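Local coordinates for nucleotidyltransferase-like protein (Exiguobacterium sibiricum, PDB 3C18) that is of unproven function but is probably a nucleotidyltransferase-like enzyme that pairs a nucleotide-transfer fold with helical substrate-binding-like and helix-turn-helix parts, at residues Arg232-Asp235 and His241-Met244; Leu125-Leu130 and Val260-Arg265; Arg7-Glu12 and Lys56-Asn61; Leu34-Asp39 and Asn84-His89. One frame throughout, in Å; residues are numbered along the deposited sequence. Where two conformers were deposited one is given.

Contact 1 (Arg232-Asp235 and His241-Met244); sequences RERD and HELM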
loop_
_atom_site.group_PDB
_atom_site.type_symbol
_atom_site.label_atom_id
_atom_site.label_comp_id
_atom_site.label_asym_id
_atom_site.label_seq_id
_atom_site.Cartn_x
_atom_site.Cartn_y
_atom_site.Cartn_z
ATOM N N ARG A 232 -15.860 -22.025 6.077
ATOM C CA ARG A 232 -16.614 -23.088 6.738
ATOM C C ARG A 232 -18.018 -22.643 7.054
ATOM O O ARG A 232 -18.777 -23.416 7.595
ATOM C CB ARG A 232 -15.945 -23.537 8.025
ATOM C CG ARG A 232 -14.766 -24.399 7.769
ATOM C CD ARG A 232 -13.982 -24.606 9.054
ATOM N NE ARG A 232 -12.824 -25.446 8.766
ATOM C CZ ARG A 232 -11.609 -25.202 9.228
ATOM N NH1 ARG A 232 -11.410 -24.134 9.992
ATOM N NH2 ARG A 232 -10.600 -26.003 8.912
ATOM N N GLU A 233 -18.338 -21.403 6.727
ATOM C CA GLU A 233 -19.709 -20.903 6.914
ATOM C C GLU A 233 -20.656 -21.549 5.922
ATOM O O GLU A 233 -21.873 -21.353 5.981
ATOM C CB GLU A 233 -19.811 -19.388 6.827
ATOM C CG GLU A 233 -19.265 -18.770 8.081
ATOM C CD GLU A 233 -19.455 -17.276 8.157
ATOM O OE1 GLU A 233 -19.498 -16.593 7.091
ATOM O OE2 GLU A 233 -19.537 -16.788 9.310
ATOM N N ARG A 234 -20.087 -22.325 5.018
ATOM C CA ARG A 234 -20.905 -23.124 4.103
ATOM C C ARG A 234 -20.318 -24.493 4.013
ATOM O O ARG A 234 -19.129 -24.687 4.208
ATOM C CB ARG A 234 -21.120 -22.467 2.730
ATOM C CG ARG A 234 -19.980 -22.527 1.769
ATOM C CD ARG A 234 -20.350 -21.907 0.429
ATOM N NE ARG A 234 -20.769 -20.520 0.556
ATOM C CZ ARG A 234 -21.000 -19.709 -0.475
ATOM N NH1 ARG A 234 -20.848 -20.144 -1.717
ATOM N NH2 ARG A 234 -21.364 -18.459 -0.261
ATOM N N ASP A 235 -21.186 -25.450 3.745
ATOM C CA ASP A 235 -20.832 -26.850 3.866
ATOM C C ASP A 235 -20.412 -27.496 2.570
ATOM O O ASP A 235 -20.365 -28.707 2.458
ATOM C CB ASP A 235 -21.989 -27.620 4.493
ATOM C CG ASP A 235 -21.501 -28.740 5.396
ATOM O OD1 ASP A 235 -20.300 -28.701 5.789
ATOM O OD2 ASP A 235 -22.308 -29.656 5.711
ATOM N N HIS A 241 -14.545 -17.295 -7.890
ATOM C CA HIS A 241 -15.404 -16.087 -8.037
ATOM C C HIS A 241 -16.247 -15.849 -6.802
ATOM O O HIS A 241 -16.406 -14.729 -6.326
ATOM C CB HIS A 241 -16.258 -16.146 -9.298
ATOM C CG HIS A 241 -16.944 -14.861 -9.617
ATOM N ND1 HIS A 241 -16.264 -13.666 -9.685
ATOM C CD2 HIS A 241 -18.236 -14.586 -9.919
ATOM C CE1 HIS A 241 -17.117 -12.705 -9.989
ATOM N NE2 HIS A 241 -18.317 -13.235 -10.146
ATOM N N GLU A 242 -16.738 -16.918 -6.241
ATOM C CA GLU A 242 -17.574 -16.829 -5.034
ATOM C C GLU A 242 -16.765 -16.274 -3.850
ATOM O O GLU A 242 -17.238 -15.505 -3.024
ATOM C CB GLU A 242 -18.149 -18.186 -4.686
ATOM C CG GLU A 242 -19.310 -18.577 -5.599
ATOM C CD GLU A 242 -19.823 -20.003 -5.359
ATOM O OE1 GLU A 242 -19.123 -20.817 -4.729
ATOM O OE2 GLU A 242 -20.939 -20.324 -5.843
ATOM N N LEU A 243 -15.546 -16.727 -3.759
ATOM C CA LEU A 243 -14.618 -16.270 -2.709
ATOM C C LEU A 243 -14.304 -14.789 -2.910
ATOM O O LEU A 243 -14.324 -13.977 -1.973
ATOM C CB LEU A 243 -13.315 -17.088 -2.725
ATOM C CG LEU A 243 -13.260 -18.515 -2.155
ATOM C CD1 LEU A 243 -11.906 -19.154 -2.428
ATOM C CD2 LEU A 243 -13.541 -18.551 -0.665
HETATM N N MSE A 244 -14.047 -14.436 -4.155
HETATM C CA MSE A 244 -13.720 -13.057 -4.504
HETATM C C MSE A 244 -14.841 -12.091 -4.253
HETATM O O MSE A 244 -14.593 -10.896 -4.075
HETATM C CB MSE A 244 -13.280 -12.911 -5.953
HETATM C CG MSE A 244 -12.010 -13.604 -6.273
HETATM SE SE MSE A 244 -10.399 -12.726 -5.647
HETATM C CE MSE A 244 -10.548 -11.189 -6.752
HETATM O O HOH W 1 -20.210 -22.469 -2.792
#
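Arg234 and Glu242 meet through a single pair of charged atoms, NH1 of Arg234 and OE1 of Glu242, 3.5 Å apart in a long salt bridge. The two flat groups do not lie edge against edge as in a paired, bidentate bridge: guanidinium and carboxylate planes are turned 71° from each other. A water fills in for the missing direct bond. Arg234 NH1 donates to it at 2.6 Å, in the plane of the guanidinium, and the water donates in turn to Glu242 OE1 at 2.8 Å, closing a small triangle.

Length lets arginine suit this place, since the nearest CA atoms of the segments, those of Arg234 and Leu243, are 11.5 Å apart. The Arg234 chain leaves the backbone with CG between N and the carbonyl carbon (chi1 77°), runs straight through chi2 and bends at chi3 before presenting NH1. Glu242 runs extended beyond CG, yet its strongest polar partner lies outside the pair: OE1 also accepts from the backbone N of Thr239, just before the helix. Arg234 has a second attraction in a cation-pi contact with Trp238.

The pair lies at the surface of the helix-turn-helix region, linking the loop after helix 220-231 to helix 240-245, while the neighbouring Leu243 and Met244, a selenomethionine, pack on helix 253-265.

Contact 2 (Leu125-Leu130 and Val260-Arg265); sequences LSFAKL and VDFFIR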
loop_
_atom_site.group_PDB
_atom_site.type_symbol
_atom_site.label_atom_id
_atom_site.label_comp_id
_atom_site.label_asym_id
_atom_site.label_seq_id
_atom_site.Cartn_x
_atom_site.Cartn_y
_atom_site.Cartn_z
ATOM N N LEU A 125 -3.783 -10.711 6.563
ATOM C CA LEU A 125 -3.194 -9.665 5.724
ATOM C C LEU A 125 -1.677 -9.622 5.864
ATOM O O LEU A 125 -0.967 -9.442 4.912
ATOM C CB LEU A 125 -3.828 -8.300 6.015
ATOM C CG LEU A 125 -5.312 -8.206 5.565
ATOM C CD1 LEU A 125 -6.074 -6.998 6.166
ATOM C CD2 LEU A 125 -5.356 -8.128 4.041
ATOM N N SER A 126 -1.181 -9.850 7.068
ATOM C CA SER A 126 0.265 -9.847 7.324
ATOM C C SER A 126 0.911 -11.078 6.702
ATOM O O SER A 126 1.963 -11.031 6.030
ATOM C CB SER A 126 0.501 -9.827 8.840
ATOM O OG SER A 126 1.865 -9.683 9.154
ATOM N N PHE A 127 0.248 -12.192 6.909
ATOM C CA PHE A 127 0.706 -13.462 6.382
ATOM C C PHE A 127 0.712 -13.413 4.849
ATOM O O PHE A 127 1.619 -13.910 4.178
ATOM C CB PHE A 127 -0.206 -14.606 6.846
ATOM C CG PHE A 127 0.281 -15.948 6.429
ATOM C CD1 PHE A 127 1.196 -16.629 7.220
ATOM C CD2 PHE A 127 -0.139 -16.525 5.231
ATOM C CE1 PHE A 127 1.690 -17.868 6.829
ATOM C CE2 PHE A 127 0.357 -17.777 4.828
ATOM C CZ PHE A 127 1.275 -18.444 5.634
ATOM N N ALA A 128 -0.303 -12.781 4.285
ATOM C CA ALA A 128 -0.379 -12.661 2.797
ATOM C C ALA A 128 0.859 -11.938 2.243
ATOM O O ALA A 128 1.482 -12.322 1.220
ATOM C CB ALA A 128 -1.653 -11.906 2.406
ATOM N N LYS A 129 1.257 -10.891 2.944
ATOM C CA LYS A 129 2.370 -10.053 2.464
ATOM C C LYS A 129 3.699 -10.749 2.706
ATOM O O LYS A 129 4.660 -10.646 1.909
ATOM C CB LYS A 129 2.359 -8.698 3.161
ATOM C CG LYS A 129 1.182 -7.797 2.848
ATOM C CD LYS A 129 1.023 -7.560 1.371
ATOM N N LEU A 130 3.769 -11.447 3.825
ATOM C CA LEU A 130 4.994 -12.239 4.137
ATOM C C LEU A 130 5.235 -13.252 3.020
ATOM O O LEU A 130 6.354 -13.454 2.528
ATOM C CB LEU A 130 4.828 -12.981 5.466
ATOM C CG LEU A 130 5.699 -14.177 5.824
ATOM C CD1 LEU A 130 7.177 -13.843 5.859
ATOM C CD2 LEU A 130 5.203 -14.721 7.192
ATOM N N VAL A 260 -4.657 -19.096 -1.386
ATOM C CA VAL A 260 -5.316 -20.356 -1.660
ATOM C C VAL A 260 -4.342 -21.380 -2.253
ATOM O O VAL A 260 -4.327 -22.546 -1.869
ATOM C CB VAL A 260 -6.578 -20.170 -2.517
ATOM C CG1 VAL A 260 -6.984 -21.481 -3.137
ATOM C CG2 VAL A 260 -7.702 -19.607 -1.657
ATOM N N ASP A 261 -3.498 -20.931 -3.155
ATOM C CA ASP A 261 -2.496 -21.792 -3.793
ATOM C C ASP A 261 -1.597 -22.379 -2.740
ATOM O O ASP A 261 -1.228 -23.567 -2.739
ATOM C CB ASP A 261 -1.620 -20.957 -4.717
ATOM C CG ASP A 261 -0.536 -21.771 -5.424
ATOM O OD1 ASP A 261 -0.835 -22.396 -6.461
ATOM O OD2 ASP A 261 0.638 -21.720 -5.003
ATOM N N PHE A 262 -1.238 -21.513 -1.811
ATOM C CA PHE A 262 -0.339 -21.906 -0.745
ATOM C C PHE A 262 -0.988 -22.930 0.166
ATOM O O PHE A 262 -0.433 -23.957 0.458
ATOM C CB PHE A 262 0.065 -20.712 0.064
ATOM C CG PHE A 262 1.036 -21.037 1.129
ATOM C CD1 PHE A 262 2.331 -21.246 0.824
ATOM C CD2 PHE A 262 0.645 -21.121 2.422
ATOM C CE1 PHE A 262 3.265 -21.533 1.822
ATOM C CE2 PHE A 262 1.570 -21.409 3.433
ATOM C CZ PHE A 262 2.870 -21.602 3.123
ATOM N N PHE A 263 -2.197 -22.635 0.595
ATOM C CA PHE A 263 -2.893 -23.506 1.522
ATOM C C PHE A 263 -3.174 -24.889 0.889
ATOM O O PHE A 263 -3.225 -25.898 1.558
ATOM C CB PHE A 263 -4.160 -22.850 2.020
ATOM C CG PHE A 263 -3.925 -21.623 2.878
ATOM C CD1 PHE A 263 -2.988 -21.633 3.862
ATOM C CD2 PHE A 263 -4.695 -20.490 2.730
ATOM C CE1 PHE A 263 -2.807 -20.527 4.640
ATOM C CE2 PHE A 263 -4.513 -19.382 3.530
ATOM C CZ PHE A 263 -3.574 -19.412 4.474
ATOM N N ILE A 264 -3.302 -24.923 -0.430
ATOM C CA ILE A 264 -3.545 -26.197 -1.135
ATOM C C ILE A 264 -2.289 -27.017 -1.019
ATOM O O ILE A 264 -2.322 -28.191 -0.732
ATOM C CB ILE A 264 -3.889 -25.991 -2.636
ATOM C CG1 ILE A 264 -5.315 -25.416 -2.777
ATOM C CG2 ILE A 264 -3.756 -27.312 -3.373
ATOM C CD1 ILE A 264 -5.635 -25.017 -4.122
ATOM N N ARG A 265 -1.154 -26.368 -1.189
ATOM C CA ARG A 265 0.133 -27.081 -1.145
ATOM C C ARG A 265 0.486 -27.533 0.268
ATOM O O ARG A 265 1.271 -28.429 0.448
ATOM C CB ARG A 265 1.242 -26.211 -1.705
ATOM C CG ARG A 265 1.145 -26.069 -3.203
ATOM C CD ARG A 265 2.276 -25.246 -3.783
ATOM N NE ARG A 265 2.068 -23.826 -3.529
ATOM C CZ ARG A 265 2.890 -23.053 -2.819
ATOM N NH1 ARG A 265 4.019 -23.546 -2.318
ATOM N NH2 ARG A 265 2.589 -21.773 -2.639
#
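Phe127 of helix 116-142 points its ring at two successive phenylalanines of helix 253-265, and the whole contact is aromatic. The closer meeting is with Phe262, whose CE2 lies 3.7 Å from CZ of Phe127, near the plane of the Phe127 ring and at its edge. The planes are inclined by 59° and the centroids are 5.8 Å apart, an oblique pair rather than a stack or a T. Both rings extend from their helices with CG anti to the backbone N (chi1 -175° for Phe127, -177° for Phe262), which carries each ring toward the other helix.

Looser apolar packing adds Phe263, whose CE1 is 4.2 Å from Phe127 CE2. That ring also meets Phe228 edge-to-face, while Leu163 and Leu216 pack against Phe127.

Charge is kept to another side of helix 253-265. There Arg265 NE donates to Asp261 OD2 at 2.9 Å, one turn back, and the same oxygen forms a salt bridge with Arg31 of the second subunit.

Large, flat, nonpolar side chains suit this buried seam because they span the gap between well-separated backbones. With no polar atom taking part, the join here between the substrate-binding-like and helix-turn-helix regions probably rests on van der Waals packing and the burial of apolar surface.

Contact 3 (Arg7-Glu12 and Lys56-Asn61); sequences RTIYSE and KHYRLN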
loop_
_atom_site.group_PDB
_atom_site.type_symbol
_atom_site.label_atom_id
_atom_site.label_comp_id
_atom_site.label_asym_id
_atom_site.label_seq_id
_atom_site.Cartn_x
_atom_site.Cartn_y
_atom_site.Cartn_z
ATOM N N ARG A 7 -13.172 27.369 19.198
ATOM C CA ARG A 7 -14.632 27.415 19.128
ATOM C C ARG A 7 -15.144 28.020 17.834
ATOM O O ARG A 7 -16.138 27.564 17.262
ATOM C CB ARG A 7 -15.213 28.183 20.321
ATOM C CG ARG A 7 -16.709 28.015 20.495
ATOM C CD ARG A 7 -17.177 28.763 21.722
ATOM N NE ARG A 7 -16.568 28.242 22.941
ATOM C CZ ARG A 7 -16.616 28.851 24.120
ATOM N NH1 ARG A 7 -17.231 30.014 24.241
ATOM N NH2 ARG A 7 -16.040 28.307 25.174
ATOM N N THR A 8 -14.446 29.043 17.378
ATOM C CA THR A 8 -14.852 29.782 16.179
ATOM C C THR A 8 -14.696 28.911 14.943
ATOM O O THR A 8 -15.312 29.154 13.895
ATOM C CB THR A 8 -14.033 31.079 16.019
ATOM O OG1 THR A 8 -14.360 31.982 17.082
ATOM C CG2 THR A 8 -14.321 31.745 14.691
ATOM N N ILE A 9 -13.878 27.884 15.079
ATOM C CA ILE A 9 -13.624 26.968 13.963
ATOM C C ILE A 9 -14.542 25.745 14.016
ATOM O O ILE A 9 -15.132 25.374 13.025
ATOM C CB ILE A 9 -12.144 26.493 13.902
ATOM C CG1 ILE A 9 -11.209 27.684 13.669
ATOM C CG2 ILE A 9 -11.959 25.429 12.781
ATOM C CD1 ILE A 9 -9.738 27.336 13.508
ATOM N N TYR A 10 -14.683 25.124 15.178
ATOM C CA TYR A 10 -15.385 23.829 15.228
ATOM C C TYR A 10 -16.882 23.971 15.360
ATOM O O TYR A 10 -17.645 23.067 15.016
ATOM C CB TYR A 10 -14.835 22.953 16.356
ATOM C CG TYR A 10 -15.380 23.249 17.731
ATOM C CD1 TYR A 10 -16.686 22.924 18.056
ATOM C CD2 TYR A 10 -14.571 23.802 18.726
ATOM C CE1 TYR A 10 -17.190 23.176 19.319
ATOM C CE2 TYR A 10 -15.078 24.071 20.001
ATOM C CZ TYR A 10 -16.384 23.749 20.282
ATOM O OH TYR A 10 -16.924 23.975 21.536
ATOM N N SER A 11 -17.312 25.128 15.824
ATOM C CA SER A 11 -18.741 25.293 16.188
ATOM C C SER A 11 -19.690 24.942 15.061
ATOM O O SER A 11 -20.703 24.309 15.278
ATOM C CB SER A 11 -19.063 26.694 16.741
ATOM O OG SER A 11 -18.740 26.754 18.125
ATOM N N GLU A 12 -19.326 25.315 13.850
ATOM C CA GLU A 12 -20.226 25.127 12.702
ATOM C C GLU A 12 -20.357 23.607 12.411
ATOM O O GLU A 12 -21.376 23.133 11.901
ATOM C CB GLU A 12 -19.708 25.908 11.479
ATOM N N LYS A 56 -8.275 20.647 6.198
ATOM C CA LYS A 56 -8.384 22.109 6.112
ATOM C C LYS A 56 -7.379 22.698 7.114
ATOM O O LYS A 56 -7.153 22.133 8.159
ATOM C CB LYS A 56 -9.808 22.539 6.485
ATOM C CG LYS A 56 -10.899 21.789 5.728
ATOM C CD LYS A 56 -12.289 22.308 6.068
ATOM C CE LYS A 56 -13.406 21.409 5.479
ATOM N NZ LYS A 56 -14.792 22.018 5.419
ATOM N N HIS A 57 -6.763 23.809 6.740
ATOM C CA HIS A 57 -5.751 24.516 7.570
ATOM C C HIS A 57 -6.155 25.950 7.858
ATOM O O HIS A 57 -6.448 26.713 6.960
ATOM C CB HIS A 57 -4.377 24.574 6.884
ATOM C CG HIS A 57 -3.639 23.281 6.880
ATOM N ND1 HIS A 57 -2.504 23.076 6.120
ATOM C CD2 HIS A 57 -3.900 22.106 7.495
ATOM C CE1 HIS A 57 -2.077 21.839 6.309
ATOM N NE2 HIS A 57 -2.893 21.236 7.152
ATOM N N TYR A 58 -6.110 26.287 9.134
ATOM C CA TYR A 58 -6.506 27.582 9.656
ATOM C C TYR A 58 -5.471 28.207 10.579
ATOM O O TYR A 58 -4.655 27.525 11.182
ATOM C CB TYR A 58 -7.753 27.400 10.538
ATOM C CG TYR A 58 -8.936 26.773 9.841
ATOM C CD1 TYR A 58 -9.757 27.527 9.005
ATOM C CD2 TYR A 58 -9.246 25.427 10.032
ATOM C CE1 TYR A 58 -10.831 26.956 8.375
ATOM C CE2 TYR A 58 -10.330 24.849 9.404
ATOM C CZ TYR A 58 -11.107 25.617 8.579
ATOM O OH TYR A 58 -12.181 25.050 7.958
ATOM N N ARG A 59 -5.527 29.526 10.676
ATOM C CA ARG A 59 -4.867 30.258 11.786
ATOM C C ARG A 59 -5.924 31.135 12.458
ATOM O O ARG A 59 -6.676 31.874 11.812
ATOM C CB ARG A 59 -3.652 31.091 11.368
ATOM C CG ARG A 59 -2.821 31.522 12.582
ATOM C CD ARG A 59 -1.536 32.195 12.171
ATOM N NE ARG A 59 -1.774 33.452 11.500
ATOM C CZ ARG A 59 -0.824 34.169 10.921
ATOM N NH1 ARG A 59 0.423 33.744 10.937
ATOM N NH2 ARG A 59 -1.114 35.300 10.313
ATOM N N LEU A 60 -6.046 30.963 13.758
ATOM C CA LEU A 60 -6.994 31.753 14.523
ATOM C C LEU A 60 -6.197 32.495 15.562
ATOM O O LEU A 60 -5.733 31.938 16.578
ATOM C CB LEU A 60 -8.117 30.923 15.143
ATOM C CG LEU A 60 -9.098 31.800 15.927
ATOM C CD1 LEU A 60 -9.601 33.006 15.113
ATOM C CD2 LEU A 60 -10.254 30.985 16.465
ATOM N N ASN A 61 -6.040 33.775 15.254
ATOM C CA ASN A 61 -5.208 34.663 16.009
ATOM C C ASN A 61 -3.783 34.218 15.776
ATOM O O ASN A 61 -3.192 34.465 14.706
ATOM C CB ASN A 61 -5.606 34.660 17.480
ATOM C CG ASN A 61 -7.011 35.280 17.686
ATOM O OD1 ASN A 61 -7.422 36.175 16.929
ATOM N ND2 ASN A 61 -7.750 34.791 18.678
#
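Ile9 lays both of its branches along Tyr58, and the torsions explain how one residue can touch two parts of the tyrosine. Its CG1 stands opposite the carbonyl carbon (chi1 -62°), and the next bond is extended, carrying CD1 to within 3.6 Å of Tyr58 CB. The other branch, CG2, takes the position anti to the backbone N and comes over one face of the ring, 4.1 Å from the centroid and 26° off the normal, a CH-pi contact. The two side chains slide past each other in opposite directions, so that the isoleucine lies alongside the tyrosine. A beta-branched residue suits the place because its two arms diverge at CB.

Leu60, two residues along the strand, faces the same way. CG trans to its own N (chi1 -179°) sends the leucine toward the helix, where CD2 reaches Thr8 CB at 3.8 Å; Leu60 CB also lies 4.3 Å from Ile9 CD1. An alanine in place of Ile9 would remove both arms, and would probably leave one face of the Tyr58 ring without its methyl cover and a gap beside Leu60.

Ile9 further packs on Val65 and Leu67 of the adjoining strand. Tyr58, Arg59 and Leu60 meanwhile pair with an antiparallel strand of the second subunit, extending the sheet across the interface. Through Ile9, which meets two neighbouring strands, helix 2-15 lies against one face of a mixed beta-sheet, the helix-on-sheet layering of an alpha/beta domain, consistent with the nucleotidyltransferase family.

Contact 4 (Leu34-Asp39 and Asn84-His89); sequences LTDQFD and NRRAVH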
loop_
_atom_site.group_PDB
_atom_site.type_symbol
_atom_site.label_atom_id
_atom_site.label_comp_id
_atom_site.label_asym_id
_atom_site.label_seq_id
_atom_site.Cartn_x
_atom_site.Cartn_y
_atom_site.Cartn_z
ATOM N N LEU A 34 2.522 14.747 14.743
ATOM C CA LEU A 34 1.231 14.283 15.268
ATOM C C LEU A 34 0.104 15.258 14.939
ATOM O O LEU A 34 -1.079 14.879 14.792
ATOM C CB LEU A 34 1.288 14.121 16.801
ATOM C CG LEU A 34 0.013 13.536 17.434
ATOM C CD1 LEU A 34 -0.108 12.033 17.080
ATOM C CD2 LEU A 34 -0.054 13.748 18.945
ATOM N N THR A 35 0.487 16.520 14.821
ATOM C CA THR A 35 -0.486 17.601 14.630
ATOM C C THR A 35 -0.182 18.389 13.369
ATOM O O THR A 35 -0.511 19.566 13.266
ATOM C CB THR A 35 -0.551 18.546 15.857
ATOM O OG1 THR A 35 0.743 19.062 16.139
ATOM C CG2 THR A 35 -1.040 17.814 17.071
ATOM N N ASP A 36 0.432 17.700 12.415
ATOM C CA ASP A 36 0.723 18.252 11.102
ATOM C C ASP A 36 1.615 19.475 11.142
ATOM O O ASP A 36 1.539 20.336 10.272
ATOM C CB ASP A 36 -0.582 18.655 10.409
ATOM C CG ASP A 36 -1.295 17.474 9.748
ATOM O OD1 ASP A 36 -0.748 16.377 9.798
ATOM O OD2 ASP A 36 -2.373 17.680 9.146
ATOM N N GLN A 37 2.447 19.553 12.170
ATOM C CA GLN A 37 3.416 20.688 12.330
ATOM C C GLN A 37 2.686 21.983 12.649
ATOM O O GLN A 37 3.202 23.104 12.452
ATOM C CB GLN A 37 4.308 20.873 11.105
ATOM C CG GLN A 37 5.411 19.798 10.998
ATOM C CD GLN A 37 4.926 18.537 10.301
ATOM O OE1 GLN A 37 4.098 18.599 9.394
ATOM N NE2 GLN A 37 5.432 17.387 10.727
ATOM N N PHE A 38 1.456 21.783 13.113
ATOM C CA PHE A 38 0.585 22.853 13.621
ATOM C C PHE A 38 0.463 22.739 15.131
ATOM O O PHE A 38 1.066 21.858 15.737
ATOM C CB PHE A 38 -0.797 22.818 12.948
ATOM C CG PHE A 38 -0.830 23.514 11.620
ATOM C CD1 PHE A 38 0.339 23.904 11.001
ATOM C CD2 PHE A 38 -2.010 23.782 10.995
ATOM C CE1 PHE A 38 0.314 24.552 9.791
ATOM C CE2 PHE A 38 -2.028 24.420 9.789
ATOM C CZ PHE A 38 -0.862 24.797 9.178
ATOM N N ASP A 39 -0.361 23.607 15.711
ATOM C CA ASP A 39 -0.463 23.777 17.169
ATOM C C ASP A 39 -1.536 22.901 17.771
ATOM O O ASP A 39 -1.424 22.424 18.900
ATOM C CB ASP A 39 -0.794 25.241 17.536
ATOM C CG ASP A 39 0.261 26.221 17.071
ATOM O OD1 ASP A 39 1.444 25.931 17.276
ATOM O OD2 ASP A 39 -0.087 27.281 16.501
ATOM N N ASN A 84 -3.851 3.068 10.489
ATOM C CA ASN A 84 -3.545 4.498 10.764
ATOM C C ASN A 84 -3.236 4.750 12.217
ATOM O O ASN A 84 -4.115 5.044 13.001
ATOM C CB ASN A 84 -4.717 5.390 10.321
ATOM C CG ASN A 84 -4.367 6.870 10.300
ATOM O OD1 ASN A 84 -3.474 7.318 11.000
ATOM N ND2 ASN A 84 -5.094 7.638 9.505
ATOM N N ARG A 85 -1.962 4.621 12.550
ATOM C CA ARG A 85 -1.509 4.689 13.929
ATOM C C ARG A 85 -1.771 6.043 14.559
ATOM O O ARG A 85 -2.080 6.140 15.751
ATOM C CB ARG A 85 -0.020 4.296 14.045
ATOM C CG ARG A 85 0.224 2.764 13.761
ATOM C CD ARG A 85 -0.769 1.836 14.567
ATOM N NE ARG A 85 -0.437 1.836 15.995
ATOM C CZ ARG A 85 -1.174 1.272 16.946
ATOM N NH1 ARG A 85 -2.290 0.646 16.632
ATOM N NH2 ARG A 85 -0.797 1.345 18.215
ATOM N N ARG A 86 -1.650 7.086 13.760
ATOM C CA ARG A 86 -1.911 8.457 14.268
ATOM C C ARG A 86 -3.328 8.577 14.734
ATOM O O ARG A 86 -3.602 9.142 15.771
ATOM C CB ARG A 86 -1.709 9.553 13.228
ATOM C CG ARG A 86 -0.377 10.159 13.267
ATOM C CD ARG A 86 -0.409 11.583 12.718
ATOM N NE ARG A 86 -1.142 11.672 11.458
ATOM C CZ ARG A 86 -1.220 12.751 10.700
ATOM N NH1 ARG A 86 -0.586 13.856 11.059
ATOM N NH2 ARG A 86 -1.927 12.719 9.568
ATOM N N ALA A 87 -4.234 8.026 13.949
ATOM C CA ALA A 87 -5.670 8.143 14.265
ATOM C C ALA A 87 -5.977 7.452 15.581
ATOM O O ALA A 87 -6.776 7.943 16.368
ATOM C CB ALA A 87 -6.539 7.598 13.152
ATOM N N VAL A 88 -5.325 6.324 15.822
ATOM C CA VAL A 88 -5.542 5.591 17.076
ATOM C C VAL A 88 -5.156 6.517 18.215
ATOM O O VAL A 88 -5.886 6.667 19.186
ATOM C CB VAL A 88 -4.743 4.260 17.174
ATOM C CG1 VAL A 88 -4.780 3.716 18.596
ATOM C CG2 VAL A 88 -5.275 3.239 16.191
ATOM N N HIS A 89 -4.027 7.182 18.027
ATOM C CA HIS A 89 -3.460 8.098 19.025
ATOM C C HIS A 89 -4.385 9.272 19.248
ATOM O O HIS A 89 -4.621 9.694 20.380
ATOM C CB HIS A 89 -2.097 8.642 18.565
ATOM C CG HIS A 89 -1.375 9.433 19.607
ATOM N ND1 HIS A 89 -0.092 9.136 20.009
ATOM C CD2 HIS A 89 -1.765 10.496 20.355
ATOM C CE1 HIS A 89 0.281 9.982 20.957
ATOM N NE2 HIS A 89 -0.715 10.818 21.186
HETATM O O HOH W 2 -1.575 14.648 7.177
#
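Asp36 and Arg86 form a salt bridge in the nucleotidyltransferase-like domain, joining a type I' beta turn, Thr35 to Phe38, to the first turn of helix 85-93. Arg86 NH1 donates to Asp36 OD1 at 2.8 Å in a nearly straight bond (167°). The oxygen lies in the guanidinium plane, at its edge, and is met on its syn side, though 32° out of the carboxylate plane. A water supplements the bridge, accepting from Arg86 NH2 and donating to the same OD1. The acid's other oxygen, OD2, is held by Ser66 and His68, and Arg86 NH1 also donates to Ser33 O, so each group has a further partner besides the bridge. Arginine suits this position because it can serve several acceptors at once; a methionine in its place would probably leave Asp36 OD1 without its charged mate and Ser33 O without this donor.

At the helix start, Asn84 is the N-cap: its OD1 accepts from Ala87 N. Within the turn, Thr35 OG1 donates to Phe38 O.

Farther out, Leu34, with CG swung away from its N (chi1 -176°), places both methyls against His89, one turn beyond Arg86. CD1 sits over a face of the imidazole, 4.0 Å from its centroid, a CH-pi contact, while CD2 approaches His89 NE2 at 3.7 Å.

In the fold
From the N terminus, contact 3 opens first, on helix 2-15, and closes at strand 53-60. Contact 4 opens inside that loop, after strand 19-26, and closes later on helix 85-93, so the two cross. They touch where His57 CG meets Phe38 CE2 at 3.5 Å, and all four segments belong to the nucleotidyltransferase-like part. Contact 2 then opens on helix 116-142 and closes a long loop at helix 253-265, joining two further family regions. Contact 1 is nested within that loop, a short local closure; Leu243 and Val260 pack together where the two meet. Centres of contacts 1 and 3 are about 49 Å apart, yet all four contacts touch the second subunit.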